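Local coordinates for Alpha/beta fold hydrolase (Pseudomonas aeruginosa, PDB 6I8W), which probably hydrolyses ester bonds of membrane phospholipids as a membrane-anchored phospholipase A that acts as a bacterial virulence factor, at residues 251-255 against 266-270; 278-282 against 295-299; 141-145 against 236-242. One frame throughout, in Å; residues are numbered along the deposited sequence.

Contact 1: 251-255 against 266-270; sequences LLLWG and IEVMR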
ATOM      1  N   LEU A 251       6.727  -6.161 -14.072  1.00 30.25           N
ATOM      2  CA  LEU A 251       5.398  -6.732 -14.163  1.00 32.08           C
ATOM      3  C   LEU A 251       4.366  -5.618 -14.059  1.00 34.46           C
ATOM      4  O   LEU A 251       4.402  -4.823 -13.118  1.00 31.79           O
ATOM      5  CB  LEU A 251       5.172  -7.767 -13.060  1.00 28.26           C
ATOM      6  CG  LEU A 251       3.745  -8.326 -12.958  1.00 29.30           C
ATOM      7  CD1 LEU A 251       3.343  -9.063 -14.246  1.00 27.76           C
ATOM      8  CD2 LEU A 251       3.626  -9.274 -11.730  1.00 27.20           C
ATOM      9  N   LEU A 252       3.467  -5.559 -15.036  1.00 33.62           N
ATOM     10  CA  LEU A 252       2.311  -4.667 -14.993  1.00 32.79           C
ATOM     11  C   LEU A 252       1.101  -5.511 -14.645  1.00 34.88           C
ATOM     12  O   LEU A 252       0.688  -6.343 -15.452  1.00 34.91           O
ATOM     13  CB  LEU A 252       2.105  -3.960 -16.350  1.00 30.38           C
ATOM     14  CG  LEU A 252       3.343  -3.266 -16.900  1.00 32.65           C
ATOM     15  CD1 LEU A 252       3.073  -2.622 -18.263  1.00 34.02           C
ATOM     16  CD2 LEU A 252       3.847  -2.225 -15.878  1.00 34.22           C
ATOM     17  N   LEU A 253       0.543  -5.331 -13.451  1.00 30.48           N
ATOM     18  CA  LEU A 253      -0.607  -6.148 -13.050  1.00 27.70           C
ATOM     19  C   LEU A 253      -1.782  -5.252 -12.669  1.00 34.33           C
ATOM     20  O   LEU A 253      -1.617  -4.318 -11.874  1.00 33.23           O
ATOM     21  CB  LEU A 253      -0.236  -7.082 -11.884  1.00 30.34           C
ATOM     22  CG  LEU A 253      -1.289  -8.106 -11.425  1.00 30.46           C
ATOM     23  CD1 LEU A 253      -0.659  -9.403 -10.889  1.00 26.66           C
ATOM     24  CD2 LEU A 253      -2.228  -7.488 -10.359  1.00 31.64           C
ATOM     25  N   TRP A 254      -2.962  -5.553 -13.218  1.00 29.85           N
ATOM     26  CA  TRP A 254      -4.144  -4.713 -13.015  1.00 36.27           C
ATOM     27  C   TRP A 254      -5.369  -5.538 -12.670  1.00 40.07           C
ATOM     28  O   TRP A 254      -5.485  -6.686 -13.098  1.00 35.38           O
ATOM     29  CB  TRP A 254      -4.453  -3.887 -14.275  1.00 35.35           C
ATOM     30  CG  TRP A 254      -4.560  -2.400 -14.009  1.00 39.12           C
ATOM     31  CD1 TRP A 254      -5.708  -1.678 -13.803  1.00 36.11           C
ATOM     32  CD2 TRP A 254      -3.478  -1.465 -13.924  1.00 36.02           C
ATOM     33  NE1 TRP A 254      -5.398  -0.351 -13.589  1.00 36.87           N
ATOM     34  CE2 TRP A 254      -4.037  -0.197 -13.654  1.00 37.47           C
ATOM     35  CE3 TRP A 254      -2.089  -1.579 -14.038  1.00 32.87           C
ATOM     36  CZ2 TRP A 254      -3.256   0.948 -13.505  1.00 41.61           C
ATOM     37  CZ3 TRP A 254      -1.312  -0.440 -13.885  1.00 36.32           C
ATOM     38  CH2 TRP A 254      -1.899   0.807 -13.623  1.00 36.72           C
ATOM     39  N   GLY A 255      -6.272  -4.951 -11.887  1.00 31.51           N
ATOM     40  CA  GLY A 255      -7.644  -5.429 -11.818  1.00 33.27           C
ATOM     41  C   GLY A 255      -8.392  -4.765 -12.958  1.00 40.98           C
ATOM     42  O   GLY A 255      -8.343  -3.547 -13.077  1.00 40.08           O
ATOM     43  N   ILE A 266      -1.895   0.421 -18.827  1.00 40.05           N
ATOM     44  CA  ILE A 266      -0.949  -0.596 -19.296  1.00 39.69           C
ATOM     45  C   ILE A 266      -0.486  -0.309 -20.729  1.00 45.50           C
ATOM     46  O   ILE A 266       0.681  -0.508 -21.065  1.00 48.30           O
ATOM     47  CB  ILE A 266      -1.562  -2.008 -19.201  1.00 41.92           C
ATOM     48  CG1 ILE A 266      -1.545  -2.481 -17.744  1.00 38.31           C
ATOM     49  CG2 ILE A 266      -0.781  -3.030 -20.055  1.00 40.69           C
ATOM     50  CD1 ILE A 266      -2.297  -3.759 -17.521  1.00 41.04           C
ATOM     51  N   GLU A 267      -1.395   0.186 -21.561  1.00 41.21           N
ATOM     52  CA  GLU A 267      -1.055   0.510 -22.948  1.00 52.91           C
ATOM     53  C   GLU A 267      -0.086   1.691 -23.032  1.00 54.37           C
ATOM     54  O   GLU A 267       0.694   1.791 -23.968  1.00 54.22           O
ATOM     55  CB  GLU A 267      -2.321   0.793 -23.767  1.00 64.11           C
ATOM     56  CG  GLU A 267      -3.432  -0.242 -23.590  1.00 79.50           C
ATOM     57  CD  GLU A 267      -3.014  -1.651 -24.012  1.00 97.63           C
ATOM     58  OE1 GLU A 267      -2.098  -1.792 -24.854  1.00104.50           O
ATOM     59  OE2 GLU A 267      -3.607  -2.625 -23.503  1.00105.13           O
ATOM     60  N   VAL A 268      -0.123   2.580 -22.045  1.00 50.78           N
ATOM     61  CA  VAL A 268       0.844   3.671 -21.998  1.00 52.29           C
ATOM     62  C   VAL A 268       2.224   3.118 -21.633  1.00 51.17           C
ATOM     63  O   VAL A 268       3.222   3.482 -22.239  1.00 44.83           O
ATOM     64  CB  VAL A 268       0.438   4.757 -20.979  1.00 51.04           C
ATOM     65  CG1 VAL A 268       1.576   5.748 -20.757  1.00 50.12           C
ATOM     66  CG2 VAL A 268      -0.829   5.472 -21.437  1.00 59.41           C
ATOM     67  N   MET A 269       2.272   2.224 -20.650  1.00 45.97           N
ATOM     68  CA  MET A 269       3.541   1.796 -20.070  1.00 43.63           C
ATOM     69  C   MET A 269       4.272   0.720 -20.860  1.00 45.82           C
ATOM     70  O   MET A 269       5.505   0.671 -20.876  1.00 46.07           O
ATOM     71  CB  MET A 269       3.307   1.299 -18.641  1.00 41.85           C
ATOM     72  CG  MET A 269       2.879   2.409 -17.694  1.00 37.11           C
ATOM     73  SD  MET A 269       2.782   1.795 -16.000  1.00 41.10           S
ATOM     74  CE  MET A 269       1.314   0.772 -16.085  1.00 38.46           C
ATOM     75  N   ARG A 270       3.507  -0.185 -21.452  1.00 44.20           N
ATOM     76  CA  ARG A 270       4.086  -1.335 -22.134  1.00 50.37           C
ATOM     77  C   ARG A 270       5.149  -0.954 -23.194  1.00 48.86           C
ATOM     78  O   ARG A 270       6.272  -1.454 -23.115  1.00 49.24           O
ATOM     79  CB  ARG A 270       2.961  -2.173 -22.735  1.00 54.54           C
ATOM     80  CG  ARG A 270       3.325  -3.576 -23.050  1.00 63.42           C
ATOM     81  CD  ARG A 270       2.062  -4.355 -23.334  1.00 61.28           C
ATOM     82  NE  ARG A 270       2.277  -5.328 -24.389  1.00 61.93           N
ATOM     83  CZ  ARG A 270       1.328  -5.752 -25.211  1.00 61.90           C
ATOM     84  NH1 ARG A 270       0.088  -5.282 -25.105  1.00 62.64           N
ATOM     85  NH2 ARG A 270       1.624  -6.640 -26.145  1.00 61.35           N
TER
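L252 and I266 mark the closest backbone approach between strand 250-255 and the short helix 265-269, their CA atoms standing 6.8 Å apart. The extended segment 251-255 presents L252 and W254 from one face of the sheet, while segment 266-270 turns I266 and M269 to meet them, held in its helical turn by a backbone bond from R270 N to I266 O. No hydrogen bond crosses between the segments; the contact is apolar and almost wholly buried, which suits two branched aliphatics, a methionine and an indole. L252 is covered most, with the six-membered ring of W254 beside it. I266 lies alongside the indole, running the other way, its CG1 3.9 Å from W254 CE3 and its CD1 against W254 CB. CG1 lies beside the backbone N of I266 (chi1 -77°), and the chain runs on straight from there, which carries an end that starts off at the flank of the helix inward to the strand. M269 stands across the tryptophan and sets CE 3.6 Å from W254 CZ3. The bend at its last torsion (chi3 -72°) turns this methyl between the ring and L252, whose CD2 is 3.9 Å from M269 CE. L252 splits its branches: CD2 takes the methyl end of M269, and CD1 reaches M269 CB and, at 4.0 Å, R270 N. The indole is fixed at its polar end too, since W254 NE1 bonds to the carbonyl oxygen of L261. This is the strand-to-helix half of a beta-alpha-beta unit, completed by strand 276-281, in the alpha/beta hydrolase fold, and W254 touches residues of what is probably the Ser-His-Asp triad.

Contact 2: 278-282 against 295-299; sequences VVIME and ETAQH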
ATOM      1  N   VAL A 278       2.790  -8.668 -18.449  1.00 33.25           N
ATOM      2  CA  VAL A 278       1.459  -8.135 -18.192  1.00 35.69           C
ATOM      3  C   VAL A 278       0.553  -9.190 -17.567  1.00 36.04           C
ATOM      4  O   VAL A 278       0.528 -10.336 -18.010  1.00 32.02           O
ATOM      5  CB  VAL A 278       0.796  -7.609 -19.492  1.00 35.55           C
ATOM      6  CG1 VAL A 278      -0.641  -7.174 -19.228  1.00 34.47           C
ATOM      7  CG2 VAL A 278       1.603  -6.456 -20.113  1.00 33.31           C
ATOM      8  N   VAL A 279      -0.170  -8.797 -16.524  1.00 32.37           N
ATOM      9  CA  VAL A 279      -1.273  -9.596 -16.007  1.00 30.90           C
ATOM     10  C   VAL A 279      -2.498  -8.701 -15.790  1.00 30.76           C
ATOM     11  O   VAL A 279      -2.422  -7.714 -15.075  1.00 32.65           O
ATOM     12  CB  VAL A 279      -0.916 -10.307 -14.681  1.00 30.13           C
ATOM     13  CG1 VAL A 279      -2.158 -10.954 -14.082  1.00 29.50           C
ATOM     14  CG2 VAL A 279       0.211 -11.365 -14.901  1.00 27.03           C
ATOM     15  N   ILE A 280      -3.621  -9.042 -16.414  1.00 30.20           N
ATOM     16  CA  ILE A 280      -4.871  -8.355 -16.107  1.00 35.29           C
ATOM     17  C   ILE A 280      -5.820  -9.368 -15.506  1.00 38.32           C
ATOM     18  O   ILE A 280      -6.220 -10.327 -16.170  1.00 35.42           O
ATOM     19  CB  ILE A 280      -5.517  -7.699 -17.353  1.00 35.78           C
ATOM     20  CG1 ILE A 280      -4.535  -6.731 -18.017  1.00 41.17           C
ATOM     21  CG2 ILE A 280      -6.815  -6.949 -16.977  1.00 37.01           C
ATOM     22  CD1 ILE A 280      -5.058  -6.111 -19.320  1.00 36.69           C
ATOM     23  N   MET A 281      -6.180  -9.152 -14.246  1.00 34.06           N
ATOM     24  CA  MET A 281      -7.093 -10.048 -13.552  1.00 35.91           C
ATOM     25  C   MET A 281      -8.540  -9.639 -13.788  1.00 35.78           C
ATOM     26  O   MET A 281      -8.866  -8.455 -13.751  1.00 33.89           O
ATOM     27  CB  MET A 281      -6.763 -10.078 -12.056  1.00 30.96           C
ATOM     28  CG  MET A 281      -5.440 -10.823 -11.791  1.00 30.26           C
ATOM     29  SD  MET A 281      -4.807 -10.646 -10.108  1.00 31.55           S
ATOM     30  CE  MET A 281      -6.185 -11.279  -9.177  1.00 27.79           C
ATOM     31  N   GLU A 282      -9.391 -10.625 -14.062  1.00 33.16           N
ATOM     32  CA  GLU A 282     -10.773 -10.375 -14.465  1.00 36.15           C
ATOM     33  C   GLU A 282     -11.696 -10.136 -13.269  1.00 37.08           C
ATOM     34  O   GLU A 282     -11.562 -10.789 -12.233  1.00 39.39           O
ATOM     35  CB  GLU A 282     -11.313 -11.555 -15.283  1.00 35.82           C
ATOM     36  CG  GLU A 282     -12.629 -11.254 -15.999  1.00 42.85           C
ATOM     37  CD  GLU A 282     -13.828 -11.773 -15.230  1.00 48.32           C
ATOM     38  OE1 GLU A 282     -13.637 -12.639 -14.347  1.00 51.40           O
ATOM     39  OE2 GLU A 282     -14.959 -11.324 -15.504  1.00 45.49           O
ATOM     40  N   GLU A 295      -4.338 -15.533  -5.507  1.00 31.40           N
ATOM     41  CA  GLU A 295      -4.317 -15.475  -6.960  1.00 30.44           C
ATOM     42  C   GLU A 295      -3.285 -14.451  -7.473  1.00 30.08           C
ATOM     43  O   GLU A 295      -2.506 -14.730  -8.384  1.00 28.72           O
ATOM     44  CB  GLU A 295      -5.709 -15.152  -7.472  1.00 34.69           C
ATOM     45  CG  GLU A 295      -5.798 -14.921  -8.950  1.00 37.21           C
ATOM     46  CD  GLU A 295      -7.233 -14.760  -9.390  1.00 46.62           C
ATOM     47  OE1 GLU A 295      -8.134 -15.031  -8.560  1.00 37.16           O
ATOM     48  OE2 GLU A 295      -7.457 -14.331 -10.547  1.00 34.26           O
ATOM     49  N   THR A 296      -3.279 -13.264  -6.883  1.00 27.97           N
ATOM     50  CA  THR A 296      -2.325 -12.239  -7.258  1.00 27.92           C
ATOM     51  C   THR A 296      -0.889 -12.685  -6.945  1.00 26.79           C
ATOM     52  O   THR A 296       0.017 -12.473  -7.739  1.00 27.45           O
ATOM     53  CB  THR A 296      -2.618 -10.887  -6.519  1.00 27.17           C
ATOM     54  OG1 THR A 296      -3.980 -10.492  -6.746  1.00 29.51           O
ATOM     55  CG2 THR A 296      -1.694  -9.783  -7.036  1.00 24.60           C
ATOM     56  N   ALA A 297      -0.695 -13.307  -5.788  1.00 24.49           N
ATOM     57  CA  ALA A 297       0.628 -13.809  -5.381  1.00 25.64           C
ATOM     58  C   ALA A 297       1.125 -14.896  -6.317  1.00 25.38           C
ATOM     59  O   ALA A 297       2.322 -15.044  -6.532  1.00 26.08           O
ATOM     60  CB  ALA A 297       0.588 -14.343  -3.944  1.00 28.06           C
ATOM     61  N   GLN A 298       0.201 -15.696  -6.831  1.00 25.91           N
ATOM     62  CA  GLN A 298       0.569 -16.774  -7.746  0.53 27.20           C
ATOM     63  C   GLN A 298       1.049 -16.212  -9.089  1.00 27.45           C
ATOM     64  O   GLN A 298       2.016 -16.706  -9.655  1.00 28.55           O
ATOM     65  CB  GLN A 298      -0.607 -17.733  -7.971  0.53 28.14           C
ATOM     66  CG  GLN A 298      -0.807 -18.757  -6.864  0.53 31.91           C
ATOM     67  CD  GLN A 298      -1.994 -19.657  -7.133  0.53 40.35           C
ATOM     68  OE1 GLN A 298      -1.843 -20.749  -7.682  0.53 37.57           O
ATOM     69  NE2 GLN A 298      -3.186 -19.196  -6.764  0.53 42.22           N
ATOM     70  N   HIS A 299       0.355 -15.190  -9.604  1.00 26.85           N
ATOM     71  CA  HIS A 299       0.812 -14.502 -10.824  1.00 29.33           C
ATOM     72  C   HIS A 299       2.198 -13.893 -10.594  1.00 26.89           C
ATOM     73  O   HIS A 299       3.093 -13.978 -11.440  1.00 28.98           O
ATOM     74  CB  HIS A 299      -0.165 -13.391 -11.249  1.00 27.17           C
ATOM     75  CG  HIS A 299      -1.379 -13.876 -11.980  1.00 28.35           C
ATOM     76  ND1 HIS A 299      -1.315 -14.611 -13.144  1.00 30.34           N
ATOM     77  CD2 HIS A 299      -2.699 -13.670 -11.740  1.00 31.48           C
ATOM     78  CE1 HIS A 299      -2.537 -14.866 -13.575  1.00 31.33           C
ATOM     79  NE2 HIS A 299      -3.397 -14.295 -12.745  1.00 30.82           N
TER
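V279 sets its CG1 methyl squarely over one face of the H299 imidazole, a CH-pi contact in which the carbon sits 3.6 Å from the ring centroid and only 9° off the ring normal. The valine's other methyl, CG2, stays near H299 ND1 at 4.0 Å. A beta-branched residue suits the strand and still offers a methyl to lay on the ring face. Strand 276-281 is the outermost strand at its end of the alpha/beta hydrolase sheet, and helix 293-308 packs against it; the axes of segments 278-281 and 295-299 run nearly antiparallel, at 165°, and come within 10.5 Å. M281 supplies the rest, through CG, SD and CE. In a sulfur-aromatic pair its SD lies obliquely to the H299 ring, 5.1 Å from the centroid, while CG passes near H299 CD2. SD also comes within 3.5 Å of T296 OG1. A bend about the CG-SD bond (chi3 58°) brings CE among polar atoms, 3.4 Å from T296 OG1 and 3.6 Å from E295 OE2. CE makes only van der Waals contact with these oxygens; T296 OG1 bonds to the carbonyl oxygen of R292, and E295 OE1 forms a salt bridge with R292 NE.

Contact 3: 141-145 against 236-242; sequences HIAAL and YIPLEPE
H141 reaches from helix 138-149 to the loop 236-242 and gives its NE2 hydrogen to the carbonyl oxygen of I237. The helix is the one that follows the probable nucleophile elbow of the alpha/beta hydrolase fold, and the loop leads from helix 208-234 toward strand 250-255. H141 NE2 and I237 O are 2.6 Å apart. The oxygen lies at the edge of the imidazole, near its plane, and the donor lies in the carbonyl plane, although the bond is bent at the hydrogen (137°). Histidine suits the place because its ring offers a donor nitrogen and, next to it, a C-H carbon, CD2, that packs against leucine. Its CG is anti to the backbone N (chi1 -166°), which swings the ring off the helix toward the loop.

The tight part gathers round L239. Its CG is 3.6 Å from H141 CD2, and its CD2 lies against both A144 CB, at 3.8 Å, and L145 CD2. The small A144 lets the leucine come close to the helix, while the longer L145 slants over it and closes the patch. The backbone bond from E242 N to L239 O turns the loop here.

Toward the partly exposed residues of the loop the contacts are fewer and single. L145 CD1 meets I237 CD1 at 4.1 Å, and L145 CD2 touches the aliphatic CG of E242. A long acidic side chain can thus pack with its methylenes while its carboxylate, through OE1, forms a salt bridge with K245 NZ. On the other flank the H141 ring points an edge toward the face of the Y236 ring, an offset edge-to-face pair with planes at 61° and centroids 5.7 Å apart; its nearest atoms, H141 CE1 and Y236 CE1, are 4.0 Å apart.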
ATOM      1  N   HIS A 141       3.854   3.998  -7.997  1.00 35.35           N
ATOM      2  CA  HIS A 141       4.430   5.221  -8.557  1.00 37.04           C
ATOM      3  C   HIS A 141       5.836   5.422  -7.972  1.00 36.68           C
ATOM      4  O   HIS A 141       6.806   5.664  -8.696  1.00 36.53           O
ATOM      5  CB  HIS A 141       3.521   6.422  -8.255  1.00 33.78           C
ATOM      6  CG  HIS A 141       3.843   7.655  -9.047  1.00 38.87           C
ATOM      7  ND1 HIS A 141       3.050   8.784  -9.022  1.00 43.90           N
ATOM      8  CD2 HIS A 141       4.863   7.932  -9.893  1.00 40.69           C
ATOM      9  CE1 HIS A 141       3.570   9.705  -9.818  1.00 44.52           C
ATOM     10  NE2 HIS A 141       4.672   9.215 -10.355  1.00 43.38           N
ATOM     11  N   ILE A 142       5.925   5.284  -6.653  1.00 36.21           N
ATOM     12  CA  ILE A 142       7.181   5.367  -5.909  1.00 35.21           C
ATOM     13  C   ILE A 142       8.181   4.259  -6.303  1.00 36.24           C
ATOM     14  O   ILE A 142       9.368   4.522  -6.496  1.00 34.28           O
ATOM     15  CB  ILE A 142       6.893   5.281  -4.389  1.00 39.09           C
ATOM     16  CG1 ILE A 142       6.187   6.562  -3.905  1.00 37.05           C
ATOM     17  CG2 ILE A 142       8.170   4.998  -3.596  1.00 32.34           C
ATOM     18  CD1 ILE A 142       5.476   6.384  -2.545  1.00 34.50           C
ATOM     19  N   ALA A 143       7.699   3.023  -6.408  1.00 30.86           N
ATOM     20  CA  ALA A 143       8.561   1.896  -6.781  1.00 33.57           C
ATOM     21  C   ALA A 143       9.168   2.091  -8.167  1.00 33.88           C
ATOM     22  O   ALA A 143      10.328   1.767  -8.402  1.00 34.76           O
ATOM     23  CB  ALA A 143       7.787   0.591  -6.751  1.00 30.10           C
ATOM     24  N   ALA A 144       8.368   2.593  -9.099  1.00 32.13           N
ATOM     25  CA  ALA A 144       8.877   2.811 -10.450  1.00 36.31           C
ATOM     26  C   ALA A 144      10.025   3.824 -10.436  1.00 43.34           C
ATOM     27  O   ALA A 144      11.022   3.637 -11.129  1.00 39.05           O
ATOM     28  CB  ALA A 144       7.766   3.273 -11.380  1.00 43.36           C
ATOM     29  N   LEU A 145       9.905   4.877  -9.628  1.00 41.35           N
ATOM     30  CA  LEU A 145      10.967   5.891  -9.575  1.00 46.33           C
ATOM     31  C   LEU A 145      12.240   5.340  -8.933  1.00 41.12           C
ATOM     32  O   LEU A 145      13.345   5.656  -9.363  1.00 42.38           O
ATOM     33  CB  LEU A 145      10.504   7.143  -8.827  1.00 42.39           C
ATOM     34  CG  LEU A 145       9.467   7.979  -9.571  1.00 44.48           C
ATOM     35  CD1 LEU A 145       8.990   9.127  -8.684  1.00 51.47           C
ATOM     36  CD2 LEU A 145      10.022   8.492 -10.905  1.00 45.50           C
ATOM     37  N   TYR A 236       3.228  16.303  -8.696  1.00 57.94           N
ATOM     38  CA  TYR A 236       3.090  15.093  -9.500  1.00 54.44           C
ATOM     39  C   TYR A 236       4.302  14.886 -10.393  1.00 51.36           C
ATOM     40  O   TYR A 236       4.767  15.814 -11.024  1.00 53.70           O
ATOM     41  CB  TYR A 236       1.813  15.183 -10.335  1.00 56.57           C
ATOM     42  CG  TYR A 236       1.554  14.020 -11.267  1.00 57.23           C
ATOM     43  CD1 TYR A 236       0.966  12.855 -10.798  1.00 50.73           C
ATOM     44  CD2 TYR A 236       1.845  14.111 -12.629  1.00 52.42           C
ATOM     45  CE1 TYR A 236       0.703  11.793 -11.646  1.00 51.26           C
ATOM     46  CE2 TYR A 236       1.584  13.055 -13.487  1.00 51.78           C
ATOM     47  CZ  TYR A 236       1.014  11.893 -12.981  1.00 52.56           C
ATOM     48  OH  TYR A 236       0.735  10.834 -13.808  1.00 50.50           O
ATOM     49  N   ILE A 237       4.818  13.664 -10.432  1.00 48.25           N
ATOM     50  CA  ILE A 237       5.926  13.334 -11.325  1.00 53.51           C
ATOM     51  C   ILE A 237       5.477  12.317 -12.370  1.00 53.76           C
ATOM     52  O   ILE A 237       5.192  11.167 -12.038  1.00 54.58           O
ATOM     53  CB  ILE A 237       7.136  12.767 -10.549  1.00 52.94           C
ATOM     54  CG1 ILE A 237       7.622  13.772  -9.497  1.00 57.68           C
ATOM     55  CG2 ILE A 237       8.251  12.385 -11.505  1.00 48.85           C
ATOM     56  CD1 ILE A 237       8.732  13.235  -8.600  1.00 51.84           C
ATOM     57  N   PRO A 238       5.399  12.744 -13.639  1.00 52.34           N
ATOM     58  CA  PRO A 238       5.003  11.817 -14.704  1.00 52.34           C
ATOM     59  C   PRO A 238       5.992  10.669 -14.851  1.00 47.28           C
ATOM     60  O   PRO A 238       7.202  10.890 -14.827  1.00 51.25           O
ATOM     61  CB  PRO A 238       4.994  12.699 -15.956  1.00 55.62           C
ATOM     62  CG  PRO A 238       5.854  13.880 -15.608  1.00 59.08           C
ATOM     63  CD  PRO A 238       5.677  14.101 -14.144  1.00 52.71           C
ATOM     64  N   LEU A 239       5.487   9.449 -14.991  1.00 50.32           N
ATOM     65  CA  LEU A 239       6.349   8.294 -15.193  1.00 46.06           C
ATOM     66  C   LEU A 239       6.777   8.086 -16.647  1.00 53.47           C
ATOM     67  O   LEU A 239       7.790   7.432 -16.906  1.00 54.73           O
ATOM     68  CB  LEU A 239       5.658   7.025 -14.710  1.00 42.72           C
ATOM     69  CG  LEU A 239       5.628   6.801 -13.204  1.00 42.33           C
ATOM     70  CD1 LEU A 239       4.946   5.477 -12.918  1.00 34.73           C
ATOM     71  CD2 LEU A 239       7.045   6.825 -12.640  1.00 40.34           C
ATOM     72  N   GLU A 240       5.997   8.615 -17.591  1.00 53.06           N
ATOM     73  CA  GLU A 240       6.257   8.370 -19.011  1.00 52.29           C
ATOM     74  C   GLU A 240       7.718   8.655 -19.415  1.00 55.37           C
ATOM     75  O   GLU A 240       8.309   7.859 -20.137  1.00 55.78           O
ATOM     76  CB  GLU A 240       5.289   9.172 -19.890  1.00 62.63           C
ATOM     77  CG  GLU A 240       3.853   8.649 -19.880  1.00 62.61           C
ATOM     78  CD  GLU A 240       2.995   9.256 -18.770  1.00 64.02           C
ATOM     79  OE1 GLU A 240       3.551   9.886 -17.839  1.00 62.10           O
ATOM     80  OE2 GLU A 240       1.755   9.112 -18.840  1.00 59.17           O
ATOM     81  N   PRO A 241       8.313   9.776 -18.951  1.00 56.94           N
ATOM     82  CA  PRO A 241       9.731   9.958 -19.303  1.00 60.62           C
ATOM     83  C   PRO A 241      10.709   9.074 -18.506  1.00 58.07           C
ATOM     84  O   PRO A 241      11.887   9.036 -18.848  1.00 60.86           O
ATOM     85  CB  PRO A 241       9.988  11.439 -18.981  1.00 64.54           C
ATOM     86  CG  PRO A 241       8.632  12.063 -18.806  1.00 63.99           C
ATOM     87  CD  PRO A 241       7.782  10.965 -18.257  1.00 54.71           C
ATOM     88  N   GLU A 242      10.250   8.417 -17.444  1.00 50.64           N
ATOM     89  CA  GLU A 242      11.156   7.676 -16.562  1.00 53.72           C
ATOM     90  C   GLU A 242      11.208   6.176 -16.852  1.00 52.27           C
ATOM     91  O   GLU A 242      12.254   5.543 -16.693  1.00 52.41           O
ATOM     92  CB  GLU A 242      10.767   7.896 -15.086  1.00 53.74           C
ATOM     93  CG  GLU A 242      10.566   9.375 -14.677  1.00 54.42           C
ATOM     94  CD  GLU A 242      11.759  10.263 -15.012  1.00 67.36           C
ATOM     95  OE1 GLU A 242      12.908   9.781 -14.914  1.00 70.86           O
ATOM     96  OE2 GLU A 242      11.547  11.456 -15.350  1.00 64.89           O
TER

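Contacts 1 and 2 share the last two strands at one end of the sheet. Strands 250-255 and 276-281 are neighbours there, tied by probable backbone bonds from V279 N to L252 O and from M281 N to W254 O, while helix 265-269 covers one face of this sheet region and helix 293-308 the other. Contact 1 is the most buried and purely apolar; contact 2, at the outer strand, is partly buried and mixes methyls and sulfur with an imidazole and polar groups. Contact 3 involves no strand: it fastens a loop to a helix and alone has a hydrogen bond between its segments. It touches contact 1 through V268 and E240, but its nearest atoms to contact 2 are about 14 Å away.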